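Local coordinates for GDP-L-fucose synthase (Campylobacter jejuni subsp. jejuni serotype O:2, PDB 7M13), which serves as a GDP-D-glycero-L-gluco-heptose synthase in capsular polysaccharide biosynthesis and binds NADPH, belonging to the fucose synthase subfamily of NAD(P)-dependent epimerases/dehydratases, at residues N8-I13 and N35-T40; K54-E59 and H96-N101; L189-L194 and V232-T237; L194-S199 and N296-S301. One frame throughout, in Å; residues are numbered along the deposited sequence.

From the N terminus, contact 1 closes a loop of some 20 residues around helix 19-30, pairing the first two strands of the Rossmann-type sheet. Contact 2 follows in series, opening in the next helix and closing on the C-terminal end of helix 80-100. The two touch: Lys10 forms a salt bridge with Glu59, and Tyr12 packs on Phe55. Contact 3 lies across the chain's centre from both, and contact 4 across it from contact 2. Contacts 3 and 4, closing loops of 37 and 96 residues, cross and share Leu194 of helix 184-199. Contact 3 ties that helix to strand 231-235, contact 4 to the end of helix 287-298; Phe192 touches Phe300 between them.

Contact 1: residues N8-I13 and N35-T40; sequences NSKIYI and NLVLKT
Backbone hydrogen bonds carry this parallel strand pair. Ile11 straddles Leu36 of the partner strand: its N donates to Asn35 O (3.0 Å), in the plane of that carbonyl, and its O accepts from Val37 N (2.9 Å). The next rung, Ile13 N to Val37 O, is weak at 3.5 Å. Beyond it water takes over, one molecule donating to Ile13 O and accepting from Lys39 N. A second water joins Ser9 O to Asn35 N at the other end. There the Asn35 side chain, CG anti to its backbone N (chi1 -171°), adds a nearly straight bond from ND2 to Asn8 O (3.0 Å).

Apolar contacts form on both faces. On one, Leu36 CD2 reaches Ile11 CB (3.8 Å) beside it, while Ile13 CD1 touches both Leu36 CD2 and Leu38 CD2. On the other, Val37 CG1 meets Tyr12 CB (3.6 Å), and Val37 O lies at the edge of the Tyr12 ring. Tyr12 also touches Leu46, a residue that binds the cofactor.

The pair completes the first beta-alpha-beta unit of the Rossmann fold: helix 19-30 covers Leu36 and Leu38, helix 49-59 covers Val37, and strand 63-66 flanks strand 11-14.

Contact 2: residues K54-E59 and H96-N101; sequences KFFKEE and HNSFLN
Two neighbouring helices of the Rossmann-fold domain, 49-59 and 80-100, meet here near their C-terminal ends, with local axes 9.5 Å apart and crossing at -32°. The contact is carried by Phe56, whose ring is held between the other helix and its own neighbour. Over one face, toward the rim, lie Asn97 C and Ser98 N, backbone atoms of the second helix; over the centre of the opposite face stands CE2 of Phe55, 4.1 Å above the plane. Asn97 offers its CB to Phe56 CD2 (3.7 Å), while its amide turns back to Asn93 O one turn earlier. At the far end of the ring, Phe56 CE1 comes to 3.4 Å from Ser98 OG, a hydroxyl hydrogen-bonded to Val94 O.

Both helices lie against the same strand of the main sheet, for Phe56 and Ser98 each touch Val64 of strand 63-66. On the other flank, His96 stacks on Tyr85 of the second subunit, so helix 80-100 also reaches the subunit interface.

Where that helix ends, Asn101 folds its amide back over the last turn. Its ND2 donates to Asn97 O (2.9 Å) at 168°, in the carbonyl plane and on a lone pair; the same oxygen takes a weak bond from Asn101 N. Thus fixed, ND2 rests against Phe56 CB (3.4 Å). The other end of the amide, OD1, accepts from Lys60 NZ, and Lys57, bent at chi2 and chi3, crosses it at about a right angle, bringing CE to 3.1 Å from Asn101 OD1.

Contact 3: residues L189-L194 and V232-T237; sequences LRKFHL and VEIWGT
Helix 184-199 packs against strand 231-235, whose partner in a small two-stranded parallel sheet is strand 303-307. This is the side of the extended short-chain dehydrogenase fold away from the first Rossmann strands, and Lys191 and Trp235 are both predicted to bind the substrate. The local helix axis runs 9.5 Å from the strand, roughly antiparallel to it at 149°.

The apolar part centres on the two methyls of Val232. CG2, anti to the carbonyl carbon, sits over one face of the Phe192 ring in a CH-pi contact, 3.8 Å from the ring centroid and offset toward the CD1-CE1 edge of the six carbons. Phe192 CD1 itself is 3.6 Å from Val232 CG2. The ring is turned to this position with CG beside the backbone N (chi1 -86°), and it also packs on Val294, Lys295 and Val298 of helix 287-298, so that it lies among two helices and a strand. The other methyl, CG1, is anti to the backbone N and touches both the CE2-CZ side of the ring and the aliphatic end of Lys191, with CE 3.6 Å from Val232 CG1.

The polar part belongs to the same lysine. Its chain, extended at first, bends at chi3 (54°), which carries the amine past Val232 along the strand. There it has two carbonyl acceptors, Phe225 O in the preceding loop and Glu233 O, so the charge is probably well solvated by backbone dipoles. Lys191 NZ approaches Glu233 O at 3.2 Å from above the carbonyl plane, not along a lone pair, with Ile234 CG1 4.1 Å from the same nitrogen.

Contact 4: residues L194-S199 and N296-S301; sequences LAKLLS and NIVGFS
Lys196 leaves its helix with CG anti to the backbone N (chi1 -175°), runs extended, and then bends at chi3 (75°); Phe300 likewise has CG anti to its backbone N (chi1 176°), which swings the ring back against the helix. The bend places Lys196 NZ 2.8 Å from Val298 O, in the plane of that carbonyl. Val298 is the last helical residue of 287-298, and Gly299, with positive phi, turns the chain away, so the lysine charge probably complements the negative end of the helix dipole. The same amine also hydrogen-bonds to Tyr343 OH. On its way it passes Val298 CG1, which lies 3.9 Å from Lys196 CD.

The ring of Phe300 receives Ala195 as a CH-pi donor. CB stands 3.8 Å from the ring centroid, close to the normal but shifted toward the rim, and 3.6 Å from CE1 of Phe300. Ser199 CB comes instead at the ring's edge.

Ser199 has two conformers; in the one described, its OG donates a very short bond (2.4 Å) to Lys196 O one turn back, and a water donates to that hydroxyl (2.7 Å from Ser199 OG) while accepting from Ser301 N (3.0 Å).

Helix 184-199 thus meets the turn that leads from helix 287-298 toward strand 303-307. Helix 335-347 packs on Ile297 and Val298, while helices 203-210 and 215-224 take Leu194 and Leu198.

Contact 1: residues N8-I13 and N35-T40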
# COMPACT_ATOMS: atom_id res chain seq x y z
N ASN B 8 13.20 25.91 -20.38
CA ASN B 8 11.85 26.52 -20.46
C ASN B 8 10.76 25.48 -20.23
O ASN B 8 9.61 25.83 -20.38
CB ASN B 8 11.61 27.26 -21.77
CG ASN B 8 11.79 26.43 -23.02
OD1 ASN B 8 12.26 25.28 -23.03
ND2 ASN B 8 11.42 26.99 -24.17
N SER B 9 11.10 24.24 -19.92
CA SER B 9 10.09 23.24 -19.50
C SER B 9 9.33 23.68 -18.27
O SER B 9 9.91 24.23 -17.32
CB SER B 9 10.74 21.91 -19.23
OG SER B 9 11.34 21.36 -20.38
N LYS B 10 8.03 23.40 -18.25
CA LYS B 10 7.21 23.75 -17.08
C LYS B 10 7.39 22.66 -16.03
O LYS B 10 7.01 21.52 -16.29
CB LYS B 10 5.74 23.93 -17.45
CG LYS B 10 4.94 24.53 -16.31
CD LYS B 10 3.58 25.02 -16.76
CE LYS B 10 2.83 25.82 -15.73
NZ LYS B 10 1.64 26.43 -16.37
N ILE B 11 7.91 23.03 -14.87
CA ILE B 11 8.31 22.08 -13.80
C ILE B 11 7.50 22.38 -12.56
O ILE B 11 7.56 23.48 -12.05
CB ILE B 11 9.82 22.21 -13.49
CG1 ILE B 11 10.62 21.93 -14.75
CG2 ILE B 11 10.19 21.30 -12.32
CD1 ILE B 11 12.10 22.26 -14.63
N TYR B 12 6.76 21.39 -12.05
CA TYR B 12 6.03 21.48 -10.77
C TYR B 12 6.86 20.82 -9.68
O TYR B 12 7.25 19.67 -9.83
CB TYR B 12 4.65 20.84 -10.94
CG TYR B 12 3.85 20.68 -9.67
CD1 TYR B 12 3.76 21.67 -8.71
CD2 TYR B 12 3.22 19.47 -9.42
CE1 TYR B 12 3.02 21.50 -7.56
CE2 TYR B 12 2.46 19.30 -8.28
CZ TYR B 12 2.40 20.29 -7.33
OH TYR B 12 1.71 20.09 -6.18
N ILE B 13 7.18 21.58 -8.65
CA ILE B 13 7.76 21.06 -7.38
C ILE B 13 6.64 21.05 -6.35
O ILE B 13 6.26 22.10 -5.85
CB ILE B 13 8.99 21.86 -6.92
CG1 ILE B 13 10.05 21.91 -8.01
CG2 ILE B 13 9.56 21.26 -5.63
CD1 ILE B 13 10.16 23.21 -8.73
N ASN B 35 11.02 28.14 -15.27
CA ASN B 35 9.57 28.03 -15.59
C ASN B 35 8.94 27.06 -14.58
O ASN B 35 8.52 25.96 -14.96
CB ASN B 35 9.32 27.55 -17.00
CG ASN B 35 7.87 27.64 -17.42
OD1 ASN B 35 7.06 28.28 -16.73
ND2 ASN B 35 7.55 26.98 -18.53
N LEU B 36 8.95 27.45 -13.33
CA LEU B 36 8.48 26.61 -12.21
C LEU B 36 7.06 26.97 -11.87
O LEU B 36 6.64 28.14 -11.96
CB LEU B 36 9.39 26.80 -11.00
CG LEU B 36 10.89 26.63 -11.24
CD1 LEU B 36 11.65 26.79 -9.95
CD2 LEU B 36 11.24 25.32 -11.94
N VAL B 37 6.32 25.97 -11.40
CA VAL B 37 4.96 26.24 -10.86
C VAL B 37 4.97 25.70 -9.45
O VAL B 37 5.43 24.53 -9.23
CB VAL B 37 3.84 25.69 -11.76
CG1 VAL B 37 3.98 24.22 -12.07
CG2 VAL B 37 2.47 26.00 -11.17
N LEU B 38 4.61 26.55 -8.52
CA LEU B 38 4.76 26.37 -7.06
C LEU B 38 3.42 26.71 -6.42
O LEU B 38 2.87 27.77 -6.73
CB LEU B 38 5.89 27.28 -6.56
CG LEU B 38 7.23 27.18 -7.28
CD1 LEU B 38 8.17 28.24 -6.73
CD2 LEU B 38 7.85 25.79 -7.15
N LYS B 39 2.86 25.81 -5.63
CA LYS B 39 1.58 26.04 -4.91
C LYS B 39 1.81 25.80 -3.42
O LYS B 39 2.27 24.71 -3.03
CB LYS B 39 0.50 25.13 -5.47
CG LYS B 39 0.17 25.37 -6.93
CD LYS B 39 -0.57 26.68 -7.14
CE LYS B 39 -1.01 26.85 -8.57
NZ LYS B 39 -1.61 28.19 -8.82
N THR B 40 1.43 26.76 -2.57
CA THR B 40 1.41 26.51 -1.11
C THR B 40 0.26 25.55 -0.79
O THR B 40 -0.64 25.38 -1.65
CB THR B 40 1.24 27.82 -0.33
OG1 THR B 40 -0.06 28.31 -0.66
CG2 THR B 40 2.31 28.84 -0.69
O HOH W 1 12.05 25.55 -16.12
O HOH W 2 2.45 21.63 -4.07
O HOH W 3 4.34 23.48 -4.72

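Contact 2: residues K54-E59 and H96-N101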
# COMPACT_ATOMS: atom_id res chain seq x y z
N LYS B 54 -7.90 19.55 -10.83
CA LYS B 54 -8.08 20.89 -11.44
C LYS B 54 -6.73 21.55 -11.70
O LYS B 54 -6.53 22.15 -12.77
CB LYS B 54 -8.88 21.81 -10.50
CG LYS B 54 -10.38 21.63 -10.53
CD LYS B 54 -11.06 22.69 -9.70
CE LYS B 54 -12.57 22.58 -9.71
NZ LYS B 54 -13.14 23.22 -8.49
N PHE B 55 -5.80 21.45 -10.75
CA PHE B 55 -4.45 22.03 -10.90
C PHE B 55 -3.76 21.46 -12.14
O PHE B 55 -3.15 22.20 -12.94
CB PHE B 55 -3.59 21.79 -9.65
CG PHE B 55 -2.12 22.00 -9.86
CD1 PHE B 55 -1.60 23.28 -9.91
CD2 PHE B 55 -1.28 20.92 -10.11
CE1 PHE B 55 -0.25 23.49 -10.10
CE2 PHE B 55 0.06 21.14 -10.36
CZ PHE B 55 0.57 22.42 -10.37
N PHE B 56 -3.73 20.13 -12.29
CA PHE B 56 -3.04 19.50 -13.42
C PHE B 56 -3.69 19.89 -14.75
O PHE B 56 -2.96 20.17 -15.72
CB PHE B 56 -2.95 17.98 -13.25
CG PHE B 56 -1.75 17.57 -12.45
CD1 PHE B 56 -0.53 17.36 -13.07
CD2 PHE B 56 -1.81 17.43 -11.07
CE1 PHE B 56 0.59 17.05 -12.31
CE2 PHE B 56 -0.71 17.07 -10.32
CZ PHE B 56 0.49 16.90 -10.95
N LYS B 57 -5.02 19.97 -14.78
CA LYS B 57 -5.74 20.32 -16.03
C LYS B 57 -5.46 21.79 -16.38
O LYS B 57 -5.31 22.10 -17.58
CB LYS B 57 -7.23 20.02 -15.86
CG LYS B 57 -8.01 19.78 -17.15
CD LYS B 57 -7.55 18.58 -17.97
CE LYS B 57 -7.77 17.22 -17.34
NZ LYS B 57 -7.57 16.11 -18.31
N GLU B 58 -5.32 22.67 -15.37
CA GLU B 58 -5.08 24.13 -15.63
C GLU B 58 -3.61 24.37 -16.01
O GLU B 58 -3.32 25.18 -16.93
CB GLU B 58 -5.48 24.94 -14.40
CG GLU B 58 -5.11 26.42 -14.44
CD GLU B 58 -5.75 27.24 -15.56
OE1 GLU B 58 -6.68 26.72 -16.21
OE2 GLU B 58 -5.24 28.37 -15.79
N GLU B 59 -2.68 23.78 -15.28
CA GLU B 59 -1.25 24.18 -15.35
C GLU B 59 -0.47 23.26 -16.31
O GLU B 59 0.56 23.72 -16.84
CB GLU B 59 -0.62 24.19 -13.97
CG GLU B 59 -1.20 25.25 -13.06
CD GLU B 59 -0.74 26.67 -13.36
OE1 GLU B 59 0.24 26.82 -14.10
OE2 GLU B 59 -1.39 27.60 -12.85
N HIS B 96 -1.47 9.90 -10.30
CA HIS B 96 -2.53 9.60 -11.28
C HIS B 96 -2.81 10.83 -12.15
O HIS B 96 -2.99 10.65 -13.36
CB HIS B 96 -3.81 9.11 -10.58
CG HIS B 96 -4.86 8.75 -11.55
ND1 HIS B 96 -4.73 7.63 -12.31
CD2 HIS B 96 -6.02 9.35 -11.91
CE1 HIS B 96 -5.79 7.53 -13.11
NE2 HIS B 96 -6.59 8.56 -12.88
N ASN B 97 -2.91 12.02 -11.55
CA ASN B 97 -3.22 13.24 -12.34
C ASN B 97 -2.03 13.64 -13.21
O ASN B 97 -2.25 14.16 -14.29
CB ASN B 97 -3.79 14.36 -11.48
CG ASN B 97 -5.21 13.98 -11.09
OD1 ASN B 97 -6.10 14.01 -11.94
ND2 ASN B 97 -5.38 13.46 -9.88
N SER B 98 -0.81 13.22 -12.88
CA SER B 98 0.36 13.40 -13.77
C SER B 98 0.16 12.53 -15.01
O SER B 98 0.31 13.02 -16.12
CB SER B 98 1.65 13.06 -13.07
OG SER B 98 1.97 13.99 -12.07
N PHE B 99 -0.19 11.27 -14.82
CA PHE B 99 -0.49 10.34 -15.92
C PHE B 99 -1.63 10.92 -16.77
O PHE B 99 -1.51 10.90 -18.03
CB PHE B 99 -0.84 8.94 -15.38
CG PHE B 99 -1.65 8.12 -16.33
CD1 PHE B 99 -1.09 7.59 -17.48
CD2 PHE B 99 -3.00 7.93 -16.08
CE1 PHE B 99 -1.85 6.85 -18.36
CE2 PHE B 99 -3.76 7.17 -16.95
CZ PHE B 99 -3.19 6.65 -18.08
N LEU B 100 -2.72 11.39 -16.15
CA LEU B 100 -3.91 11.79 -16.93
C LEU B 100 -3.57 13.00 -17.80
O LEU B 100 -4.26 13.19 -18.85
CB LEU B 100 -5.08 12.12 -16.00
CG LEU B 100 -5.85 10.96 -15.40
CD1 LEU B 100 -6.97 11.49 -14.51
CD2 LEU B 100 -6.41 10.06 -16.51
N ASN B 101 -2.62 13.81 -17.38
CA ASN B 101 -2.30 15.11 -18.03
C ASN B 101 -0.94 15.05 -18.73
O ASN B 101 -0.39 16.10 -19.07
CB ASN B 101 -2.42 16.24 -17.02
CG ASN B 101 -3.86 16.48 -16.62
OD1 ASN B 101 -4.64 17.15 -17.33
ND2 ASN B 101 -4.27 15.84 -15.55

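Contact 3: residues L189-L194 and V232-T237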
# COMPACT_ATOMS: atom_id res chain seq x y z
N LEU B 189 22.83 20.36 15.25
CA LEU B 189 23.53 21.65 15.00
C LEU B 189 22.94 22.68 15.96
O LEU B 189 23.74 23.40 16.60
CB LEU B 189 23.35 22.07 13.54
CG LEU B 189 24.07 23.37 13.16
CD1 LEU B 189 25.56 23.26 13.41
CD2 LEU B 189 23.80 23.72 11.70
N ARG B 190 21.61 22.72 16.09
CA ARG B 190 20.95 23.76 16.92
C ARG B 190 21.26 23.52 18.40
O ARG B 190 21.45 24.51 19.12
CB ARG B 190 19.43 23.81 16.73
CG ARG B 190 18.81 25.07 17.32
CD ARG B 190 17.39 25.32 16.85
NE ARG B 190 16.76 26.42 17.57
CZ ARG B 190 15.48 26.76 17.47
NH1 ARG B 190 15.01 27.78 18.16
NH2 ARG B 190 14.68 26.09 16.66
N LYS B 191 21.32 22.26 18.83
CA LYS B 191 21.62 21.91 20.25
C LYS B 191 23.00 22.45 20.63
O LYS B 191 23.14 23.05 21.72
CB LYS B 191 21.58 20.39 20.46
CG LYS B 191 20.19 19.79 20.63
CD LYS B 191 20.21 18.34 21.12
CE LYS B 191 21.00 18.14 22.40
NZ LYS B 191 20.72 16.84 23.06
N PHE B 192 24.02 22.24 19.79
CA PHE B 192 25.39 22.71 20.09
C PHE B 192 25.46 24.24 20.00
O PHE B 192 26.20 24.82 20.79
CB PHE B 192 26.42 22.04 19.18
CG PHE B 192 26.87 20.71 19.72
CD1 PHE B 192 27.87 20.64 20.68
CD2 PHE B 192 26.25 19.54 19.33
CE1 PHE B 192 28.27 19.42 21.20
CE2 PHE B 192 26.66 18.32 19.84
CZ PHE B 192 27.66 18.26 20.79
N HIS B 193 24.72 24.87 19.08
CA HIS B 193 24.71 26.35 18.93
C HIS B 193 24.19 26.98 20.23
O HIS B 193 24.85 27.90 20.76
CB HIS B 193 23.90 26.77 17.71
CG HIS B 193 23.82 28.25 17.54
ND1 HIS B 193 24.89 28.99 17.09
CD2 HIS B 193 22.82 29.12 17.78
CE1 HIS B 193 24.55 30.27 17.04
NE2 HIS B 193 23.28 30.37 17.46
N LEU B 194 23.06 26.49 20.75
CA LEU B 194 22.45 27.01 22.00
C LEU B 194 23.36 26.71 23.20
O LEU B 194 23.44 27.57 24.09
CB LEU B 194 21.06 26.40 22.21
CG LEU B 194 20.03 26.74 21.14
CD1 LEU B 194 18.66 26.24 21.57
CD2 LEU B 194 20.00 28.23 20.85
N VAL B 232 26.59 19.27 26.15
CA VAL B 232 25.45 18.68 25.38
C VAL B 232 25.39 17.20 25.76
O VAL B 232 26.39 16.47 25.52
CB VAL B 232 25.61 18.89 23.87
CG1 VAL B 232 24.53 18.18 23.07
CG2 VAL B 232 25.63 20.38 23.53
N GLU B 233 24.28 16.80 26.39
CA GLU B 233 23.99 15.42 26.83
C GLU B 233 23.06 14.76 25.81
O GLU B 233 21.99 15.33 25.53
CB GLU B 233 23.37 15.46 28.23
CG GLU B 233 23.23 14.09 28.88
CD GLU B 233 23.13 14.12 30.39
OE1 GLU B 233 23.03 15.23 30.96
OE2 GLU B 233 23.16 13.04 31.01
N ILE B 234 23.46 13.62 25.26
CA ILE B 234 22.64 12.86 24.28
C ILE B 234 22.27 11.52 24.91
O ILE B 234 23.16 10.87 25.48
CB ILE B 234 23.38 12.72 22.94
CG1 ILE B 234 23.75 14.09 22.37
CG2 ILE B 234 22.57 11.89 21.95
CD1 ILE B 234 24.63 14.04 21.14
N TRP B 235 20.99 11.15 24.84
CA TRP B 235 20.51 9.81 25.26
C TRP B 235 21.08 8.77 24.29
O TRP B 235 21.08 9.01 23.08
CB TRP B 235 18.98 9.77 25.37
CG TRP B 235 18.48 10.34 26.66
CD1 TRP B 235 18.16 11.65 26.91
CD2 TRP B 235 18.25 9.63 27.89
NE1 TRP B 235 17.75 11.80 28.21
CE2 TRP B 235 17.79 10.58 28.84
CE3 TRP B 235 18.38 8.29 28.29
CZ2 TRP B 235 17.46 10.22 30.15
CZ3 TRP B 235 18.05 7.94 29.58
CH2 TRP B 235 17.60 8.90 30.50
N GLY B 236 21.59 7.68 24.84
CA GLY B 236 22.09 6.53 24.08
C GLY B 236 23.53 6.21 24.44
O GLY B 236 24.08 6.86 25.36
N THR B 237 24.11 5.28 23.70
CA THR B 237 25.45 4.70 23.93
C THR B 237 26.51 5.52 23.17
O THR B 237 27.68 5.48 23.57
CB THR B 237 25.38 3.21 23.55
OG1 THR B 237 26.32 2.46 24.32
CG2 THR B 237 25.64 3.00 22.08

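Contact 4: residues L194-S199 and N296-S301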
# COMPACT_ATOMS: atom_id res chain seq x y z
N LEU B 194 23.06 26.49 20.75
CA LEU B 194 22.45 27.01 22.00
C LEU B 194 23.36 26.71 23.20
O LEU B 194 23.44 27.57 24.09
CB LEU B 194 21.06 26.40 22.21
CG LEU B 194 20.03 26.74 21.14
CD1 LEU B 194 18.66 26.24 21.57
CD2 LEU B 194 20.00 28.23 20.85
N ALA B 195 24.02 25.55 23.22
CA ALA B 195 25.03 25.20 24.25
C ALA B 195 26.12 26.27 24.26
O ALA B 195 26.56 26.68 25.36
CB ALA B 195 25.61 23.83 24.00
N LYS B 196 26.57 26.68 23.07
CA LYS B 196 27.62 27.73 22.90
C LYS B 196 27.06 29.06 23.41
O LYS B 196 27.77 29.73 24.19
CB LYS B 196 28.06 27.84 21.44
CG LYS B 196 29.21 28.81 21.21
CD LYS B 196 29.78 28.79 19.81
CE LYS B 196 28.87 29.48 18.81
NZ LYS B 196 29.54 29.66 17.50
N LEU B 197 25.85 29.44 22.98
CA LEU B 197 25.23 30.71 23.45
C LEU B 197 25.20 30.70 24.98
O LEU B 197 25.55 31.74 25.57
CB LEU B 197 23.82 30.87 22.87
CG LEU B 197 23.73 31.13 21.37
CD1 LEU B 197 22.30 31.46 20.97
CD2 LEU B 197 24.67 32.22 20.90
N LEU B 198 24.83 29.59 25.61
CA LEU B 198 24.79 29.48 27.09
C LEU B 198 26.20 29.67 27.66
O LEU B 198 26.32 30.39 28.67
CB LEU B 198 24.21 28.14 27.54
CG LEU B 198 22.69 27.99 27.49
CD1 LEU B 198 22.28 26.56 27.85
CD2 LEU B 198 22.01 28.97 28.43
N SER B 199 27.20 29.06 27.03
CA SER B 199 28.63 29.13 27.44
C SER B 199 29.16 30.57 27.36
O SER B 199 29.99 30.94 28.22
CB SER B 199 29.48 28.21 26.60
OG SER B 199 29.69 28.77 25.32
N ASN B 296 32.80 20.73 16.85
CA ASN B 296 34.03 21.38 16.31
C ASN B 296 33.63 22.50 15.36
O ASN B 296 34.30 23.55 15.36
CB ASN B 296 34.97 20.32 15.74
CG ASN B 296 35.48 19.39 16.83
OD1 ASN B 296 35.84 18.25 16.56
ND2 ASN B 296 35.49 19.87 18.07
N ILE B 297 32.56 22.31 14.57
CA ILE B 297 32.08 23.34 13.60
C ILE B 297 31.45 24.51 14.36
O ILE B 297 31.70 25.66 13.98
CB ILE B 297 31.13 22.71 12.56
CG1 ILE B 297 31.90 21.72 11.69
CG2 ILE B 297 30.45 23.79 11.72
CD1 ILE B 297 31.04 20.86 10.79
N VAL B 298 30.69 24.21 15.41
CA VAL B 298 29.99 25.24 16.24
C VAL B 298 31.03 25.97 17.10
O VAL B 298 30.83 27.17 17.37
CB VAL B 298 28.87 24.61 17.07
CG1 VAL B 298 28.38 25.53 18.18
CG2 VAL B 298 27.71 24.18 16.18
N GLY B 299 32.09 25.28 17.49
CA GLY B 299 33.13 25.84 18.39
C GLY B 299 32.67 25.84 19.84
O GLY B 299 33.11 26.70 20.58
N PHE B 300 31.83 24.89 20.24
CA PHE B 300 31.43 24.70 21.66
C PHE B 300 32.62 24.15 22.45
O PHE B 300 33.27 23.20 21.95
CB PHE B 300 30.21 23.79 21.75
CG PHE B 300 29.76 23.46 23.15
CD1 PHE B 300 29.37 24.45 24.04
CD2 PHE B 300 29.71 22.14 23.58
CE1 PHE B 300 28.93 24.13 25.31
CE2 PHE B 300 29.26 21.82 24.85
CZ PHE B 300 28.89 22.82 25.72
N SER B 301 32.92 24.76 23.60
CA SER B 301 34.11 24.44 24.44
C SER B 301 33.74 23.44 25.54
O SER B 301 34.66 22.88 26.16
CB SER B 301 34.72 25.69 25.03
OG SER B 301 33.87 26.24 26.02
O HOH W 4 31.48 27.34 23.87